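Local coordinates for AclR protein (Streptomyces galilaeus, PDB 2GEY), which is a putative hydroxylase of the SnoaL-like family, probably acting in the biosynthesis of aromatic polyketide antibiotics, at residues V120-M123 against R124-L127. Residues are numbered along the deposited sequence; the frame is centred on the assembly and turned at random. Where two conformers were deposited one is given.
Sequences VINM and RPLL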
ATOM      1  N   VAL A 120       4.168   0.425  -4.986  1.00 25.27           N
ATOM      2  CA  VAL A 120       2.797   0.617  -4.547  1.00 25.25           C
ATOM      3  C   VAL A 120       2.854   1.809  -3.614  1.00 24.95           C
ATOM      4  O   VAL A 120       3.460   1.740  -2.535  1.00 24.49           O
ATOM      5  CB  VAL A 120       2.236  -0.625  -3.825  1.00 24.93           C
ATOM      6  CG1 VAL A 120       0.859  -0.334  -3.252  1.00 25.25           C
ATOM      7  CG2 VAL A 120       2.194  -1.822  -4.765  1.00 25.37           C
ATOM      8  N   ILE A 121       2.247   2.914  -4.037  1.00 25.34           N
ATOM      9  CA  ILE A 121       2.363   4.162  -3.321  1.00 25.94           C
ATOM     10  C   ILE A 121       1.007   4.606  -2.788  1.00 25.88           C
ATOM     11  O   ILE A 121       0.052   4.759  -3.551  1.00 26.14           O
ATOM     12  CB  ILE A 121       2.949   5.271  -4.210  1.00 25.83           C
ATOM     13  CG1 ILE A 121       4.283   4.820  -4.815  1.00 26.61           C
ATOM     14  CG2 ILE A 121       3.119   6.563  -3.396  1.00 25.99           C
ATOM     15  CD1 ILE A 121       4.823   5.739  -5.856  1.00 27.69           C
ATOM     16  N   ASN A 122       0.945   4.782  -1.470  1.00 26.31           N
ATOM     17  CA  ASN A 122      -0.212   5.337  -0.798  1.00 26.54           C
ATOM     18  C   ASN A 122       0.012   6.812  -0.522  1.00 26.46           C
ATOM     19  O   ASN A 122       0.667   7.168   0.469  1.00 26.00           O
ATOM     20  CB  ASN A 122      -0.483   4.617   0.526  1.00 26.49           C
ATOM     21  CG  ASN A 122      -1.585   5.279   1.323  1.00 26.47           C
ATOM     22  OD1 ASN A 122      -2.439   5.946   0.754  1.00 26.63           O
ATOM     23  ND2 ASN A 122      -1.562   5.117   2.644  1.00 26.96           N
ATOM     24  N   MET A 123      -0.567   7.648  -1.383  1.00 26.89           N
ATOM     25  CA  MET A 123      -0.472   9.098  -1.239  0.70 27.92           C
ATOM     26  C   MET A 123      -1.662   9.684  -0.477  1.00 27.39           C
ATOM     27  O   MET A 123      -1.784  10.900  -0.330  1.00 26.58           O
ATOM     28  CB  MET A 123      -0.381   9.759  -2.609  0.70 28.19           C
ATOM     29  CG  MET A 123       0.825   9.336  -3.428  0.70 30.19           C
ATOM     30  SD  MET A 123       1.708  10.752  -4.076  0.70 33.17           S
ATOM     31  CE  MET A 123       2.824  10.999  -2.706  0.70 35.02           C
ATOM     32  N   ARG A 124      -2.539   8.828   0.041  1.00 27.18           N
ATOM     33  CA  ARG A 124      -3.730   9.331   0.732  1.00 27.15           C
ATOM     34  C   ARG A 124      -3.446  10.487   1.719  1.00 26.66           C
ATOM     35  O   ARG A 124      -4.076  11.538   1.616  1.00 26.50           O
ATOM     36  CB  ARG A 124      -4.489   8.183   1.414  1.00 27.00           C
ATOM     37  CG  ARG A 124      -5.892   8.559   1.890  1.00 27.86           C
ATOM     38  CD  ARG A 124      -6.333   7.687   3.062  1.00 27.39           C
ATOM     39  NE  ARG A 124      -5.546   7.980   4.260  1.00 27.39           N
ATOM     40  CZ  ARG A 124      -5.747   9.020   5.061  1.00 29.59           C
ATOM     41  NH1 ARG A 124      -4.954   9.211   6.106  1.00 30.07           N
ATOM     42  NH2 ARG A 124      -6.749   9.868   4.849  1.00 30.72           N
ATOM     43  N   PRO A 125      -2.479  10.320   2.649  1.00 26.78           N
ATOM     44  CA  PRO A 125      -2.243  11.380   3.638  1.00 26.75           C
ATOM     45  C   PRO A 125      -1.768  12.687   3.002  1.00 26.83           C
ATOM     46  O   PRO A 125      -2.117  13.773   3.473  1.00 26.51           O
ATOM     47  CB  PRO A 125      -1.136  10.805   4.539  1.00 27.15           C
ATOM     48  CG  PRO A 125      -1.017   9.384   4.197  1.00 27.01           C
ATOM     49  CD  PRO A 125      -1.544   9.192   2.822  1.00 26.90           C
ATOM     50  N   LEU A 126      -0.978  12.575   1.938  1.00 26.81           N
ATOM     51  CA  LEU A 126      -0.520  13.750   1.209  1.00 26.96           C
ATOM     52  C   LEU A 126      -1.675  14.417   0.477  1.00 26.91           C
ATOM     53  O   LEU A 126      -1.784  15.648   0.461  1.00 27.15           O
ATOM     54  CB  LEU A 126       0.581  13.369   0.214  1.00 26.78           C
ATOM     55  CG  LEU A 126       1.152  14.502  -0.647  1.00 27.22           C
ATOM     56  CD1 LEU A 126       1.751  15.599   0.223  1.00 28.18           C
ATOM     57  CD2 LEU A 126       2.197  13.954  -1.605  1.00 27.43           C
ATOM     58  N   LEU A 127      -2.537  13.608  -0.133  1.00 27.01           N
ATOM     59  CA  LEU A 127      -3.698  14.145  -0.842  1.00 27.41           C
ATOM     60  C   LEU A 127      -4.618  14.933   0.089  1.00 27.43           C
ATOM     61  O   LEU A 127      -5.184  15.953  -0.315  1.00 26.89           O
ATOM     62  CB  LEU A 127      -4.473  13.037  -1.555  1.00 27.76           C
ATOM     63  CG  LEU A 127      -3.733  12.359  -2.713  1.00 28.52           C
ATOM     64  CD1 LEU A 127      -4.420  11.049  -3.088  1.00 29.53           C
ATOM     65  CD2 LEU A 127      -3.622  13.282  -3.920  1.00 30.14           C
TER
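Arg124 opens the helix that follows strand 113-122, and its backbone N-H is taken by the side chain of Asn122, the last residue of that strand: an Asx turn with Met123 at the N-cap. Arg124 N lies 3.0 Å from Asn122 OD1, above the plane of the amide carbonyl and 48° out of it. Asn122 has CG anti to its own N (chi1 173°), which carries the amide forward alongside the Arg124 side chain. Farther out, the two share a partner in Glu38 of the second subunit: Asn122 ND2 hydrogen-bonds one carboxylate oxygen and Arg124 NH1 forms a salt bridge with the other. The turn is thus tied to the dimer interface of this NTF2-like alpha+beta barrel. Pro125 comes next, in the first helical turn, where its lack of an N-H costs little; its ring crosses the Asn122 side chain at about a right angle, with Pro125 CD 4.0 Å from Asn122 OD1. The Leu126 side chain runs alongside that of Met123, pointing the same way, and also packs on Trp101 and Val99 of strand 98-110. The 3.2 Å between Met123 CE and Leu126 CD2 is doubtful, because Met123 has two conformers. Leu127 N donates to Met123 O at 2.8 Å, an i to i+4 helical bond, while Leu127 CG lies 3.4 Å from that same oxygen.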